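Local structure of putative alpha/beta hydrolase (Desulfitobacterium hafniense, 4RPC) at residues A[164-167]-A[168-172]; A[191-194]-A[195-198]. The protein is a putative alpha/beta hydrolase that probably cleaves a substrate still unidentified, using a serine nucleophile as in related enzymes. All coordinates share one frame; numbering follows the deposited sequence.

Contact 1 (A[164-167]-A[168-172]); sequences NDVE and VLQPL
Val166 turns CG1 anti to its own backbone N (chi1 171°), and Gln170 does the same with CG (chi1 -169°). One helical turn apart, the two side chains therefore run side by side in the same direction. The Gln170 chain stays extended beyond CG, and its amide oxygen OE1 comes to 3.3 Å from Val166 CG1. This is a packing contact between a methyl and an amide end, not a polar bond. Val168 sends CG2 to the side of its own backbone N, where this methyl lies 3.2 Å from Asn164 O. The same methyl faces the aliphatic part of Glu167, whose CG is 3.9 Å away, and the Asn164 side chain runs alongside it.

Three backbone bonds hold the turn. Val168 N donates to Asn164 O at 2.9 Å, Leu169 N to Asp165 O at 2.9 Å, and Gln170 N to Val166 O at 3.0 Å. Pro171 has no N-H to offer to Glu167 O, and its ring CD sits 3.2 Å from that oxygen instead. Leu169 lays CB against Asp165 O.

The charged ends find partners beyond this turn. Glu167 OE2 forms a salt bridge with Lys247 of helix 243-247, and the Asp165 carboxylate is gripped by His149 and the backbone N of Leu150. Val166 and Leu169 touch Leu144 of helix 130-145. The short helix 165-169 packs Val168 and Leu169 on Phe160. The i to i+4 bonds satisfy the carbonyls of Asn164, Asp165 and Val166, the buried Asp165 carboxylate has a donor for each oxygen, and the proline interrupts the bonding pattern.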
loop_
_atom_site.group_PDB
_atom_site.type_symbol
_atom_site.label_atom_id
_atom_site.label_comp_id
_atom_site.label_asym_id
_atom_site.label_seq_id
_atom_site.Cartn_x
_atom_site.Cartn_y
_atom_site.Cartn_z
ATOM N N ASN A 164 12.952 14.152 -9.171
ATOM C CA ASN A 164 11.531 14.374 -9.204
ATOM C C ASN A 164 10.827 13.837 -7.940
ATOM O O ASN A 164 9.608 13.800 -7.888
ATOM C CB ASN A 164 10.966 13.739 -10.493
ATOM C CG ASN A 164 11.306 12.251 -10.627
ATOM O OD1 ASN A 164 12.376 11.788 -10.184
ATOM N ND2 ASN A 164 10.376 11.485 -11.214
ATOM N N ASP A 165 11.588 13.435 -6.911
ATOM C CA ASP A 165 10.994 12.822 -5.685
ATOM C C ASP A 165 10.057 13.752 -4.918
ATOM O O ASP A 165 9.014 13.329 -4.436
ATOM C CB ASP A 165 12.097 12.295 -4.759
ATOM C CG ASP A 165 13.191 13.319 -4.512
ATOM O OD1 ASP A 165 13.699 13.980 -5.456
ATOM O OD2 ASP A 165 13.531 13.479 -3.346
ATOM N N VAL A 166 10.432 15.028 -4.821
ATOM C CA VAL A 166 9.546 16.019 -4.230
ATOM C C VAL A 166 8.249 16.196 -5.043
ATOM O O VAL A 166 7.147 16.131 -4.514
ATOM C CB VAL A 166 10.262 17.361 -4.061
ATOM C CG1 VAL A 166 9.294 18.445 -3.656
ATOM C CG2 VAL A 166 11.320 17.256 -2.983
ATOM N N GLU A 167 8.371 16.434 -6.329
ATOM C CA GLU A 167 7.175 16.648 -7.154
ATOM C C GLU A 167 6.272 15.425 -7.086
ATOM O O GLU A 167 5.078 15.561 -7.004
ATOM C CB GLU A 167 7.549 17.000 -8.599
ATOM C CG GLU A 167 7.610 15.802 -9.520
ATOM C CD GLU A 167 7.520 16.186 -10.992
ATOM O OE1 GLU A 167 8.488 16.786 -11.525
ATOM O OE2 GLU A 167 6.476 15.878 -11.606
ATOM N N VAL A 168 6.839 14.229 -7.053
ATOM C CA VAL A 168 6.035 12.998 -7.035
ATOM C C VAL A 168 5.437 12.584 -5.677
ATOM O O VAL A 168 4.299 12.155 -5.622
ATOM C CB VAL A 168 6.851 11.802 -7.548
ATOM C CG1 VAL A 168 6.055 10.521 -7.452
ATOM C CG2 VAL A 168 7.254 12.002 -9.008
ATOM N N LEU A 169 6.216 12.672 -4.610
ATOM C CA LEU A 169 5.835 12.128 -3.316
ATOM C C LEU A 169 5.210 13.161 -2.397
ATOM O O LEU A 169 4.364 12.851 -1.579
ATOM C CB LEU A 169 7.087 11.518 -2.604
ATOM C CG LEU A 169 7.644 10.220 -3.204
ATOM C CD1 LEU A 169 8.873 9.676 -2.508
ATOM C CD2 LEU A 169 6.582 9.128 -3.272
ATOM N N GLN A 170 5.650 14.397 -2.504
ATOM C CA GLN A 170 5.173 15.416 -1.600
ATOM C C GLN A 170 3.660 15.510 -1.617
ATOM O O GLN A 170 3.063 15.680 -0.564
ATOM C CB GLN A 170 5.830 16.758 -1.922
ATOM C CG GLN A 170 5.585 17.813 -0.869
ATOM C CD GLN A 170 6.109 19.193 -1.257
ATOM O OE1 GLN A 170 6.480 19.462 -2.377
ATOM N NE2 GLN A 170 6.124 20.054 -0.322
ATOM N N PRO A 171 3.014 15.375 -2.795
ATOM C CA PRO A 171 1.559 15.420 -2.731
ATOM C C PRO A 171 0.887 14.252 -1.990
ATOM O O PRO A 171 -0.318 14.358 -1.716
ATOM C CB PRO A 171 1.112 15.337 -4.211
ATOM C CG PRO A 171 2.309 15.541 -5.051
ATOM C CD PRO A 171 3.534 15.413 -4.181
ATOM N N LEU A 172 1.598 13.124 -1.774
ATOM C CA LEU A 172 1.021 11.988 -1.097
ATOM C C LEU A 172 1.236 11.989 0.399
ATOM O O LEU A 172 0.594 11.238 1.097
ATOM C CB LEU A 172 1.599 10.663 -1.626
ATOM C CG LEU A 172 1.247 10.373 -3.077
ATOM C CD1 LEU A 172 2.017 9.158 -3.572
ATOM C CD2 LEU A 172 -0.250 10.163 -3.190
#

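Contact 2 (A[191-194]-A[195-198]); sequences RYDL and KAKN
Tyr192 leaves helical geometry right after helix 179-191, and Asp193 follows in an extended conformation (phi/psi -121/99°). The chain then folds into a tight turn over Leu194 to Lys197. Lys197 N donates to Leu194 O at 3.1 Å, an i to i+3 bond.

The Lys197 and Tyr192 side chains cross at about a right angle, with Lys197 CE 3.5 Å from Tyr192 CE1. The aliphatic end of the lysine thus packs on the tyrosine, while NZ reaches a salt bridge with Glu71 and Tyr192 OH bonds to Glu104. Asp193 points CG anti to its backbone N (chi1 -176°), which carries OD2 to 3.4 Å from Ala196 CB. A water accepts from Lys195 N at 2.8 Å and lies 3.0 Å from Asp193 OD1, to which it can donate. With an alanine here in place of Asp193 the carboxylate is gone, and the water on Lys195 N would probably lose its hold on this side and the Ala196 methyl its neighbour.

Leu194 is buried against helices 97-108 and 220-226. The turn thus combines an apolar side chain set into the fold, a water between Asp193 and Lys195 N, and polar ends tied to Glu71 and Glu104.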
loop_
_atom_site.group_PDB
_atom_site.type_symbol
_atom_site.label_atom_id
_atom_site.label_comp_id
_atom_site.label_asym_id
_atom_site.label_seq_id
_atom_site.Cartn_x
_atom_site.Cartn_y
_atom_site.Cartn_z
ATOM N N ARG A 191 9.357 -4.315 9.959
ATOM C CA ARG A 191 9.348 -5.540 10.749
ATOM C C ARG A 191 8.689 -6.717 10.041
ATOM O O ARG A 191 9.099 -7.848 10.237
ATOM C CB ARG A 191 8.583 -5.310 12.057
ATOM C CG ARG A 191 8.787 -6.368 13.102
ATOM C CD ARG A 191 9.931 -6.070 14.032
ATOM N NE ARG A 191 9.801 -4.748 14.649
ATOM C CZ ARG A 191 10.785 -4.129 15.314
ATOM N NH1 ARG A 191 11.978 -4.727 15.461
ATOM N NH2 ARG A 191 10.566 -2.879 15.818
ATOM N N TYR A 192 7.649 -6.463 9.236
ATOM C CA TYR A 192 6.866 -7.564 8.622
ATOM C C TYR A 192 7.766 -8.553 7.899
ATOM O O TYR A 192 8.549 -8.206 7.024
ATOM C CB TYR A 192 5.832 -7.006 7.673
ATOM C CG TYR A 192 4.772 -7.996 7.197
ATOM C CD1 TYR A 192 3.951 -8.650 8.097
ATOM C CD2 TYR A 192 4.569 -8.232 5.872
ATOM C CE1 TYR A 192 2.974 -9.529 7.652
ATOM C CE2 TYR A 192 3.619 -9.123 5.422
ATOM C CZ TYR A 192 2.794 -9.762 6.300
ATOM O OH TYR A 192 1.810 -10.670 5.844
ATOM N N ASP A 193 7.663 -9.801 8.255
ATOM C CA ASP A 193 8.458 -10.819 7.596
ATOM C C ASP A 193 7.554 -11.871 6.946
ATOM O O ASP A 193 7.039 -12.771 7.606
ATOM C CB ASP A 193 9.405 -11.391 8.639
ATOM C CG ASP A 193 10.380 -12.418 8.089
ATOM O OD1 ASP A 193 10.422 -12.692 6.884
ATOM O OD2 ASP A 193 11.076 -12.999 8.928
ATOM N N LEU A 194 7.345 -11.732 5.647
ATOM C CA LEU A 194 6.403 -12.590 4.915
ATOM C C LEU A 194 6.944 -14.010 4.673
ATOM O O LEU A 194 6.216 -14.957 4.789
ATOM C CB LEU A 194 6.075 -11.956 3.571
ATOM C CG LEU A 194 5.174 -12.726 2.625
ATOM C CD1 LEU A 194 3.896 -13.035 3.354
ATOM C CD2 LEU A 194 4.942 -11.922 1.364
ATOM N N LYS A 195 8.227 -14.142 4.366
ATOM C CA LYS A 195 8.825 -15.450 4.123
ATOM C C LYS A 195 8.604 -16.378 5.299
ATOM O O LYS A 195 8.286 -17.551 5.091
ATOM C CB LYS A 195 10.336 -15.323 3.844
ATOM C CG LYS A 195 11.038 -16.652 3.591
ATOM C CD LYS A 195 11.977 -16.586 2.384
ATOM C CE LYS A 195 12.909 -17.792 2.329
ATOM N NZ LYS A 195 12.156 -19.087 2.409
ATOM N N ALA A 196 8.744 -15.827 6.511
ATOM C CA ALA A 196 8.692 -16.603 7.745
ATOM C C ALA A 196 7.345 -17.236 7.995
ATOM O O ALA A 196 7.248 -18.164 8.785
ATOM C CB ALA A 196 9.060 -15.745 8.941
ATOM N N LYS A 197 6.306 -16.716 7.356
ATOM C CA LYS A 197 4.972 -17.240 7.552
ATOM C C LYS A 197 4.711 -18.561 6.835
ATOM O O LYS A 197 3.810 -19.262 7.202
ATOM C CB LYS A 197 3.955 -16.219 7.109
ATOM C CG LYS A 197 4.052 -15.011 8.004
ATOM C CD LYS A 197 2.949 -14.057 7.741
ATOM C CE LYS A 197 3.149 -12.839 8.613
ATOM N NZ LYS A 197 2.461 -13.069 9.892
ATOM N N ASN A 198 5.493 -18.885 5.813
ATOM C CA ASN A 198 5.218 -20.047 5.000
ATOM C C ASN A 198 3.763 -20.041 4.536
ATOM O O ASN A 198 3.038 -21.012 4.711
ATOM C CB ASN A 198 5.523 -21.327 5.764
ATOM C CG ASN A 198 5.405 -22.545 4.877
ATOM O OD1 ASN A 198 5.708 -22.454 3.703
ATOM N ND2 ASN A 198 4.896 -23.659 5.411
HETATM O O HOH W 1 10.085 -12.032 3.931
#

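Overall arrangement
Contact 1 comes first along the chain and closes before contact 2 opens. Helix 179-191 separates them and runs into contact 2 at Arg191. Contact 1 is on helix 165-169, and contact 2 leads from the end of helix 179-191 toward strand 204-210 of the central sheet. Their centres are 30 Å apart, on opposite sides of the chain's centre, and their nearest atoms are about 19 Å apart. Contact 1 packs on helices 130-145 and 243-247, with Leu169 near, without touching, the presumed Ser-His-Glu triad. Contact 2 packs on helices 70-83, 97-108 and 220-226. The two sit in different parts of one alpha/beta hydrolase fold.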